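Local coordinates for high-potential iron-sulfur protein (Rhodoferax fermentans, PDB 1HLQ) that carries electrons through a high-potential [4Fe-4S] cluster in bacterial electron transport, including photosynthetic transfer, at residues P3-T8 with K60-K65. Numbering follows the deposited sequence. Where two conformers were deposited one is given.
Sequences PLVAET and KEVVAK
The flat carbonyl group of Glu-61 is flanked on its opposite faces by methyls from two successive residues: CG2 of Val-5 lies 3.4 Å from Glu-61 O on one, CD2 of Leu-4 3.6 Å from it on the other. At the oxygen's tip, Val-5 N donates a hydrogen bond to Glu-61 O (2.8 Å), nearly along the C=O axis, supplemented by a CA-H...O contact from Leu-4. Glu-61 N in turn donates to Pro-3 O, which lies 2.9 Å away; this bond is more bent (147° at the hydrogen), with the donor above the carbonyl plane. Glu-61 thus grips the peptides on either side of Leu-4, the pattern of a single parallel beta bridge. Beyond it, the CD2 methyl of Leu-4 reaches Val-63 CG2 at 3.9 Å, the side chains crossing obliquely. The extended Lys-60 chain crosses Val-5 at about a right angle; its NZ forms a salt bridge with Asp-9 and shares a water with Leu-4 O. Val-5 CG2 meets Val-62 CG1 at 3.8 Å, giving second-shell packing behind a cluster-pocket residue. The bridge thereby joins the N-terminal segment preceding helix 10-14, whose Ala-12 touches Val-5, to segment 60-65, which carries strand 62-63, itself paired antiparallel with strand 51-52.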
loop_
_atom_site.group_PDB
_atom_site.type_symbol
_atom_site.label_atom_id
_atom_site.label_comp_id
_atom_site.label_asym_id
_atom_site.label_seq_id
_atom_site.Cartn_x
_atom_site.Cartn_y
_atom_site.Cartn_z
ATOM N N PRO A 3 -6.323 -15.136 6.437
ATOM C CA PRO A 3 -5.261 -15.804 5.731
ATOM C C PRO A 3 -3.972 -14.987 5.813
ATOM O O PRO A 3 -3.966 -13.765 5.667
ATOM C CB PRO A 3 -5.721 -15.856 4.279
ATOM C CG PRO A 3 -7.206 -15.859 4.422
ATOM C CD PRO A 3 -7.477 -14.882 5.534
ATOM N N LEU A 4 -2.860 -15.702 5.966
ATOM C CA LEU A 4 -1.575 -15.013 5.968
ATOM C C LEU A 4 -1.175 -14.597 4.567
ATOM O O LEU A 4 -1.436 -15.250 3.553
ATOM C CB LEU A 4 -0.475 -15.939 6.513
ATOM C CG LEU A 4 -0.571 -16.286 8.005
ATOM C CD1 LEU A 4 0.398 -17.415 8.309
ATOM C CD2 LEU A 4 -0.325 -15.077 8.878
ATOM N N VAL A 5 -0.508 -13.439 4.500
ATOM C CA VAL A 5 0.083 -12.994 3.242
ATOM C C VAL A 5 0.996 -14.080 2.697
ATOM O O VAL A 5 1.745 -14.710 3.462
ATOM C CB VAL A 5 0.894 -11.702 3.496
ATOM C CG1 VAL A 5 1.750 -11.315 2.302
ATOM C CG2 VAL A 5 -0.027 -10.560 3.911
ATOM N N ALA A 6 0.952 -14.376 1.414
ATOM C CA ALA A 6 1.875 -15.285 0.744
ATOM C C ALA A 6 3.013 -14.442 0.167
ATOM O O ALA A 6 2.774 -13.378 -0.407
ATOM C CB ALA A 6 1.208 -16.091 -0.353
ATOM N N GLU A 7 4.242 -14.929 0.242
ATOM C CA GLU A 7 5.392 -14.220 -0.293
ATOM C C GLU A 7 5.318 -14.058 -1.796
ATOM O O GLU A 7 5.996 -13.189 -2.349
ATOM C CB GLU A 7 6.698 -14.904 0.135
ATOM C CG GLU A 7 6.926 -14.804 1.624
ATOM C CD GLU A 7 8.150 -15.521 2.147
ATOM O OE1 GLU A 7 8.184 -15.627 3.391
ATOM O OE2 GLU A 7 8.986 -15.954 1.322
ATOM N N THR A 8 4.539 -14.876 -2.492
ATOM C CA THR A 8 4.333 -14.771 -3.922
ATOM C C THR A 8 3.183 -13.832 -4.277
ATOM O O THR A 8 2.933 -13.627 -5.467
ATOM C CB THR A 8 4.039 -16.177 -4.490
ATOM O OG1 THR A 8 3.003 -16.762 -3.699
ATOM C CG2 THR A 8 5.312 -17.012 -4.497
ATOM N N LYS A 60 -5.782 -9.848 4.795
ATOM C CA LYS A 60 -4.833 -10.845 5.270
ATOM C C LYS A 60 -4.145 -10.406 6.552
ATOM O O LYS A 60 -4.488 -9.405 7.165
ATOM C CB LYS A 60 -3.814 -11.101 4.157
ATOM C CG LYS A 60 -4.369 -11.640 2.863
ATOM C CD LYS A 60 -3.431 -12.358 1.942
ATOM C CE LYS A 60 -4.104 -12.803 0.655
ATOM N NZ LYS A 60 -3.284 -13.752 -0.137
ATOM N N GLU A 61 -3.235 -11.255 7.016
ATOM C CA GLU A 61 -2.430 -10.967 8.191
ATOM C C GLU A 61 -0.970 -11.257 7.838
ATOM O O GLU A 61 -0.683 -12.053 6.946
ATOM C CB GLU A 61 -2.840 -11.795 9.415
ATOM C CG GLU A 61 -4.152 -11.286 10.002
ATOM C CD GLU A 61 -4.634 -11.953 11.256
ATOM O OE1 GLU A 61 -5.589 -11.408 11.849
ATOM O OE2 GLU A 61 -4.117 -13.008 11.644
ATOM N N VAL A 62 -0.083 -10.539 8.533
ATOM C CA VAL A 62 1.350 -10.763 8.372
ATOM C C VAL A 62 1.876 -11.494 9.605
ATOM O O VAL A 62 1.217 -11.483 10.650
ATOM C CB VAL A 62 2.127 -9.448 8.169
ATOM C CG1 VAL A 62 1.719 -8.798 6.843
ATOM C CG2 VAL A 62 1.946 -8.475 9.329
ATOM N N VAL A 63 3.025 -12.126 9.487
ATOM C CA VAL A 63 3.651 -12.834 10.609
ATOM C C VAL A 63 4.499 -11.821 11.364
ATOM O O VAL A 63 5.285 -11.070 10.757
ATOM C CB VAL A 63 4.482 -14.016 10.107
ATOM C CG1 VAL A 63 5.227 -14.716 11.234
ATOM C CG2 VAL A 63 3.537 -15.007 9.432
ATOM N N ALA A 64 4.419 -11.799 12.697
ATOM C CA ALA A 64 5.100 -10.816 13.525
ATOM C C ALA A 64 6.613 -10.829 13.389
ATOM O O ALA A 64 7.285 -9.784 13.513
ATOM C CB ALA A 64 4.674 -11.000 14.967
ATOM N N LYS A 65 7.158 -11.983 13.080
ATOM C CA LYS A 65 8.545 -12.271 12.820
ATOM C C LYS A 65 8.989 -11.785 11.446
ATOM O O LYS A 65 10.167 -11.848 11.095
ATOM C CB LYS A 65 8.750 -13.806 12.727
ATOM C CG LYS A 65 8.829 -14.552 14.030
ATOM C CD LYS A 65 8.979 -16.051 13.826
ATOM C CE LYS A 65 10.229 -16.411 13.046
ATOM N NZ LYS A 65 10.597 -17.829 13.309
HETATM O O HOH W 1 -3.470 -15.933 1.640
#